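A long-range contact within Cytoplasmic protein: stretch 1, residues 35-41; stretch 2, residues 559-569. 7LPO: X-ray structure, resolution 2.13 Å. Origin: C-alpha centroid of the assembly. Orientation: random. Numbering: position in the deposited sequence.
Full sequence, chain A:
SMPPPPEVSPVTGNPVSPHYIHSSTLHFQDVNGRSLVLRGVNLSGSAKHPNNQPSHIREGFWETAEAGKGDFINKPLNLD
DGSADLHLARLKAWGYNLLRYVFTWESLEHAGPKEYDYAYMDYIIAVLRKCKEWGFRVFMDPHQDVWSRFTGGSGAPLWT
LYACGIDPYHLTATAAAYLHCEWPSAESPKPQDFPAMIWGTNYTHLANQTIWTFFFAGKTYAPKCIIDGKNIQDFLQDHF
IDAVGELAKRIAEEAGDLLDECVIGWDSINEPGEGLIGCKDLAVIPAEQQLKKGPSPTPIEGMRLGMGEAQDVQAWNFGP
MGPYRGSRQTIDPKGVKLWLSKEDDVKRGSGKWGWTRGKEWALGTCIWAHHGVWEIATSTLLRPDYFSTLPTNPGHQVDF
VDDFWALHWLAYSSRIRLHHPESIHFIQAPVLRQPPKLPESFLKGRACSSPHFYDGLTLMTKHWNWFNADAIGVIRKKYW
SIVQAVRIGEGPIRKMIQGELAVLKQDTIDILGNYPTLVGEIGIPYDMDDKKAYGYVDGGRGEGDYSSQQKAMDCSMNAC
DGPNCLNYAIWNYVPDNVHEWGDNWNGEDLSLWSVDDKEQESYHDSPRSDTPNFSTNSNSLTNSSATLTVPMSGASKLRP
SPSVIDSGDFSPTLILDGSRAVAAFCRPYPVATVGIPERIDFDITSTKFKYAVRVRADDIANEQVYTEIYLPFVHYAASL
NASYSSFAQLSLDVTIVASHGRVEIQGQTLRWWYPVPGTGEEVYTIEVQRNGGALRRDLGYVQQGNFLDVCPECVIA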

ATOM      1  N   SER A  35      18.207  -9.684 -15.745  1.00 21.30           N
ATOM      2  CA  SER A  35      17.470  -8.688 -14.978  1.00 19.97           C
ATOM      3  C   SER A  35      15.980  -8.983 -15.059  1.00 19.39           C
ATOM      4  O   SER A  35      15.422  -9.109 -16.152  1.00 19.56           O
ATOM      5  N   LEU A  36      15.334  -9.093 -13.904  1.00 20.41           N
ATOM      6  CA  LEU A  36      13.914  -9.404 -13.828  1.00 20.52           C
ATOM      7  C   LEU A  36      13.108  -8.152 -13.513  1.00 20.80           C
ATOM      8  O   LEU A  36      13.551  -7.291 -12.745  1.00 21.86           O
ATOM      9  N   VAL A  37      11.921  -8.059 -14.111  1.00 18.07           N
ATOM     10  CA  VAL A  37      10.952  -7.019 -13.788  1.00 16.80           C
ATOM     11  C   VAL A  37       9.709  -7.705 -13.243  1.00 17.98           C
ATOM     12  O   VAL A  37       9.124  -8.565 -13.915  1.00 18.15           O
ATOM     13  N   LEU A  38       9.312  -7.332 -12.025  1.00 18.02           N
ATOM     14  CA  LEU A  38       8.171  -7.933 -11.351  1.00 19.96           C
ATOM     15  C   LEU A  38       7.018  -6.942 -11.347  1.00 18.20           C
ATOM     16  O   LEU A  38       7.145  -5.834 -10.812  1.00 18.10           O
ATOM     17  N   ARG A  39       5.892  -7.355 -11.918  1.00 14.44           N
ATOM     18  CA  ARG A  39       4.725  -6.503 -12.046  1.00 13.92           C
ATOM     19  C   ARG A  39       3.481  -7.309 -11.735  1.00 13.92           C
ATOM     20  O   ARG A  39       3.334  -8.452 -12.179  1.00 13.91           O
ATOM     21  N   GLY A  40       2.584  -6.697 -10.974  1.00 15.83           N
ATOM     22  CA  GLY A  40       1.381  -7.379 -10.578  1.00 14.87           C
ATOM     23  C   GLY A  40       0.433  -6.474  -9.829  1.00 18.52           C
ATOM     24  O   GLY A  40       0.349  -5.278 -10.129  1.00 17.30           O
ATOM     25  N   VAL A  41      -0.277  -7.037  -8.847  1.00 13.97           N
ATOM     26  CA  VAL A  41      -1.354  -6.342  -8.154  1.00 13.99           C
ATOM     27  C   VAL A  41      -1.274  -6.643  -6.666  1.00 13.99           C
ATOM     28  O   VAL A  41      -0.667  -7.627  -6.234  1.00 13.97           O
ATOM     29  N   ALA A 559       4.474   6.128 -16.046  1.00 15.49           N
ATOM     30  CA  ALA A 559       5.457   6.729 -15.155  1.00 15.31           C
ATOM     31  C   ALA A 559       6.425   5.680 -14.620  1.00 16.66           C
ATOM     32  O   ALA A 559       7.562   6.010 -14.264  1.00 16.89           O
ATOM     33  N   CYS A 560       6.005   4.420 -14.572  1.00 18.03           N
ATOM     34  CA  CYS A 560       6.893   3.328 -14.205  1.00 19.84           C
ATOM     35  C   CYS A 560       7.692   2.801 -15.388  1.00 20.72           C
ATOM     36  O   CYS A 560       8.552   1.935 -15.196  1.00 21.74           O
ATOM     37  N   ASP A 561       7.430   3.301 -16.587  1.00 20.62           N
ATOM     38  CA  ASP A 561       8.178   2.939 -17.785  1.00 18.37           C
ATOM     39  C   ASP A 561       9.249   4.011 -18.023  1.00 20.46           C
ATOM     40  O   ASP A 561       9.922   4.384 -17.059  1.00 20.82           O
ATOM     41  N   GLY A 562       9.415   4.537 -19.232  1.00 20.08           N
ATOM     42  CA  GLY A 562      10.448   5.507 -19.491  1.00 21.51           C
ATOM     43  C   GLY A 562      11.800   4.967 -19.093  1.00 22.05           C
ATOM     44  O   GLY A 562      12.102   3.784 -19.284  1.00 21.23           O
ATOM     45  N   PRO A 563      12.642   5.827 -18.515  1.00 24.61           N
ATOM     46  CA  PRO A 563      13.928   5.351 -17.991  1.00 24.09           C
ATOM     47  C   PRO A 563      13.817   4.665 -16.643  1.00 22.07           C
ATOM     48  O   PRO A 563      14.826   4.124 -16.168  1.00 23.45           O
ATOM     49  N   ASN A 564      12.642   4.688 -16.004  1.00 15.84           N
ATOM     50  CA  ASN A 564      12.518   4.133 -14.661  1.00 15.39           C
ATOM     51  C   ASN A 564      12.511   2.608 -14.694  1.00 16.14           C
ATOM     52  O   ASN A 564      13.187   1.968 -13.888  1.00 16.24           O
ATOM     53  N   CYS A 565      11.735   2.013 -15.602  1.00 19.95           N
ATOM     54  CA  CYS A 565      11.673   0.557 -15.773  1.00 22.71           C
ATOM     55  C   CYS A 565      11.447  -0.157 -14.437  1.00 22.30           C
ATOM     56  O   CYS A 565      12.173  -1.080 -14.060  1.00 23.34           O
ATOM     57  N   LEU A 566      10.393   0.249 -13.741  1.00 22.41           N
ATOM     58  CA  LEU A 566      10.204  -0.128 -12.350  1.00 21.77           C
ATOM     59  C   LEU A 566       9.389  -1.407 -12.178  1.00 19.11           C
ATOM     60  O   LEU A 566       8.571  -1.784 -13.025  1.00 18.29           O
ATOM     61  N   ASN A 567       9.647  -2.080 -11.061  1.00 13.95           N
ATOM     62  CA  ASN A 567       8.753  -3.094 -10.536  1.00 13.94           C
ATOM     63  C   ASN A 567       7.589  -2.410  -9.822  1.00 15.53           C
ATOM     64  O   ASN A 567       7.736  -1.315  -9.262  1.00 13.97           O
ATOM     65  N   TYR A 568       6.419  -3.048  -9.845  1.00 13.95           N
ATOM     66  CA  TYR A 568       5.324  -2.437  -9.104  1.00 14.73           C
ATOM     67  C   TYR A 568       4.167  -3.398  -8.893  1.00 13.97           C
ATOM     68  O   TYR A 568       4.046  -4.424  -9.563  1.00 13.95           O
ATOM     69  N   ALA A 569       3.325  -3.034  -7.925  1.00 13.98           N
ATOM     70  CA  ALA A 569       2.096  -3.744  -7.596  1.00 13.99           C
ATOM     71  C   ALA A 569       0.967  -2.723  -7.625  1.00 14.41           C
ATOM     72  O   ALA A 569       0.939  -1.796  -6.807  1.00 14.04           O
TER

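The most striking feature of this contact is the buried side chain of Arg-39, which lies across the ring of its bridge partner Tyr-568 and carries its charge back to the loop that precedes strand 567-569. Arg-39 and Tyr-568 pair in parallel register, so their CB atoms leave the same face of the sheet. Tyr-568 adopts chi1 p (58°), while Arg-39 takes chi1 m (-78°) and runs on extended, with chi2 and chi3 both t. As a result Arg-39 CG sits 3.8 Å from the centroid of the Tyr-568 ring, only 15° off its normal, in a CH-pi contact. Further out, CE2 of Tyr-568 lies over one face of the guanidinium, 3.1 Å from Arg-39 NE.

With that face occupied by the ring, the guanidinium makes its polar contacts along its edge. Arg-39 NE and NH2 both donate to the carbonyl O of Leu-566, at 3.1 and 3.2 Å, respectively. Arg-39 NH2 also forms a salt bridge with OD1 of Asp-561 at 2.9 Å, and Arg-39 NH1 adds a weak hydrogen bond to the same Asp-561 OD1 at 3.1 Å. Asp-561, chi1 m, has its CB directed sideways, but its carboxylate comes nearer to meet the arginine. Water 2 extends this pairing: it lies 2.7 Å from Asp-561 OD2 and accepts a weak hydrogen bond from Arg-39 NH1 at 3.0 Å. The loop that presents these acceptors is itself held by a backbone bond from Leu-566 N to Cys-560 O, 2.9 Å long.

Asn-567 provides the second polar anchor. With chi1 m and chi2 at -70°, its amide reaches the first stretch although its CB points sideways. Asn-567 OD1 accepts a nearly linear hydrogen bond from Leu-38 N at 2.7 Å (169°), so a side chain here caters to a backbone donor just before strand 39-41. Water 1 supplements this link, accepting from Asn-567 ND2 at 3.1 Å and donating to Leu-36 O at 2.9 Å. The main chains then take over, with Tyr-568 N bonded to Leu-38 O and Gly-40 N to Tyr-568 O, each at 3.0 Å.

The aliphatic side chains add only van der Waals contacts, largely against oxygens. Val-37, chi1 t, places CG1 3.8 Å from Leu-566 O, and Leu-38, in the mt rotamer, brings CB to 3.9 Å from Asn-567 OD1. Ala-569 points to the sheet face opposite Arg-39 and Tyr-568, where its CB lies 4.1 Å from Val-41 C; its partner Gly-40 contributes no side chain there.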

ATOM      1  CB  SER A  35      17.747  -7.285 -15.506  1.00 21.11           C
ATOM      2  OG  SER A  35      19.103  -6.934 -15.355  1.00 23.55           O
ATOM      3  CB  LEU A  36      13.645 -10.458 -12.755  1.00 21.14           C
ATOM      4  CG  LEU A  36      14.436 -11.759 -12.870  1.00 23.09           C
ATOM      5  CD1 LEU A  36      14.154 -12.662 -11.685  1.00 21.62           C
ATOM      6  CD2 LEU A  36      14.126 -12.473 -14.179  1.00 25.90           C
ATOM      7  CB  VAL A  37      10.604  -6.144 -15.001  1.00 18.95           C
ATOM      8  CG1 VAL A  37       9.474  -5.158 -14.636  1.00 20.37           C
ATOM      9  CG2 VAL A  37      11.834  -5.393 -15.499  1.00 14.36           C
ATOM     10  CB  LEU A  38       8.522  -8.346  -9.921  1.00 22.51           C
ATOM     11  CG  LEU A  38       9.612  -9.408  -9.794  1.00 22.09           C
ATOM     12  CD1 LEU A  38       9.946  -9.588  -8.310  1.00 21.56           C
ATOM     13  CD2 LEU A  38       9.190 -10.729 -10.421  1.00 21.27           C
ATOM     14  CB  ARG A  39       4.637  -5.898 -13.449  1.00 13.93           C
ATOM     15  CG  ARG A  39       5.599  -4.739 -13.613  1.00 16.08           C
ATOM     16  CD  ARG A  39       5.603  -4.159 -15.026  1.00 17.04           C
ATOM     17  NE  ARG A  39       6.555  -3.059 -15.069  1.00 16.33           N
ATOM     18  CZ  ARG A  39       6.704  -2.212 -16.078  1.00 17.16           C
ATOM     19  NH1 ARG A  39       5.954  -2.327 -17.164  1.00 16.08           N
ATOM     20  NH2 ARG A  39       7.610  -1.239 -15.981  1.00 17.55           N
ATOM     21  CB  VAL A  41      -2.739  -6.755  -8.697  1.00 14.01           C
ATOM     22  CG1 VAL A  41      -2.790  -6.559 -10.187  1.00 14.01           C
ATOM     23  CG2 VAL A  41      -3.019  -8.239  -8.363  1.00 14.59           C
ATOM     24  CB  ALA A 559       4.750   7.455 -14.007  1.00 14.15           C
ATOM     25  CB  CYS A 560       6.089   2.191 -13.570  1.00 22.00           C
ATOM     26  SG  CYS A 560       5.121   2.752 -12.160  1.00 20.83           S
ATOM     27  CB  ASP A 561       7.209   2.744 -18.951  1.00 18.79           C
ATOM     28  CG  ASP A 561       6.408   1.456 -18.859  1.00 22.14           C
ATOM     29  OD1 ASP A 561       6.716   0.611 -17.989  1.00 24.24           O
ATOM     30  OD2 ASP A 561       5.468   1.284 -19.683  1.00 23.77           O
ATOM     31  CB  PRO A 563      14.753   6.638 -17.879  1.00 26.21           C
ATOM     32  CG  PRO A 563      13.703   7.698 -17.550  1.00 26.57           C
ATOM     33  CD  PRO A 563      12.487   7.290 -18.367  1.00 25.95           C
ATOM     34  CB  ASN A 564      11.255   4.674 -13.984  1.00 15.51           C
ATOM     35  CG  ASN A 564      11.309   6.182 -13.774  1.00 17.52           C
ATOM     36  OD1 ASN A 564      12.379   6.750 -13.584  1.00 18.28           O
ATOM     37  ND2 ASN A 564      10.154   6.830 -13.800  1.00 18.69           N
ATOM     38  CB  CYS A 565      12.942   0.043 -16.464  1.00 23.13           C
ATOM     39  SG  CYS A 565      13.147   0.602 -18.186  1.00 28.89           S
ATOM     40  CB  LEU A 566       9.507   1.002 -11.589  1.00 24.47           C
ATOM     41  CG  LEU A 566      10.373   2.149 -11.074  1.00 26.43           C
ATOM     42  CD1 LEU A 566       9.490   3.342 -10.720  1.00 26.07           C
ATOM     43  CD2 LEU A 566      11.187   1.703  -9.872  1.00 27.84           C
ATOM     44  CB  ASN A 567       9.503  -4.009  -9.565  1.00 13.93           C
ATOM     45  CG  ASN A 567      10.810  -4.531 -10.136  1.00 13.92           C
ATOM     46  OD1 ASN A 567      10.828  -5.352 -11.055  1.00 13.91           O
ATOM     47  ND2 ASN A 567      11.915  -4.058  -9.587  1.00 13.92           N
ATOM     48  CB  TYR A 568       4.814  -1.169  -9.801  1.00 14.64           C
ATOM     49  CG  TYR A 568       4.325  -1.357 -11.228  1.00 13.99           C
ATOM     50  CD1 TYR A 568       3.077  -1.901 -11.493  1.00 14.02           C
ATOM     51  CD2 TYR A 568       5.104  -0.975 -12.303  1.00 13.99           C
ATOM     52  CE1 TYR A 568       2.623  -2.060 -12.784  1.00 15.87           C
ATOM     53  CE2 TYR A 568       4.647  -1.122 -13.610  1.00 15.32           C
ATOM     54  CZ  TYR A 568       3.412  -1.667 -13.837  1.00 17.99           C
ATOM     55  OH  TYR A 568       2.963  -1.821 -15.126  1.00 23.26           O
ATOM     56  CB  ALA A 569       2.189  -4.425  -6.227  1.00 13.98           C
TER
HETATM   57  O   HOH W   1      14.399  -5.049 -11.119  1.00 16.45           O
HETATM   58  O   HOH W   2       4.730  -1.344 -19.770  1.00 23.92           O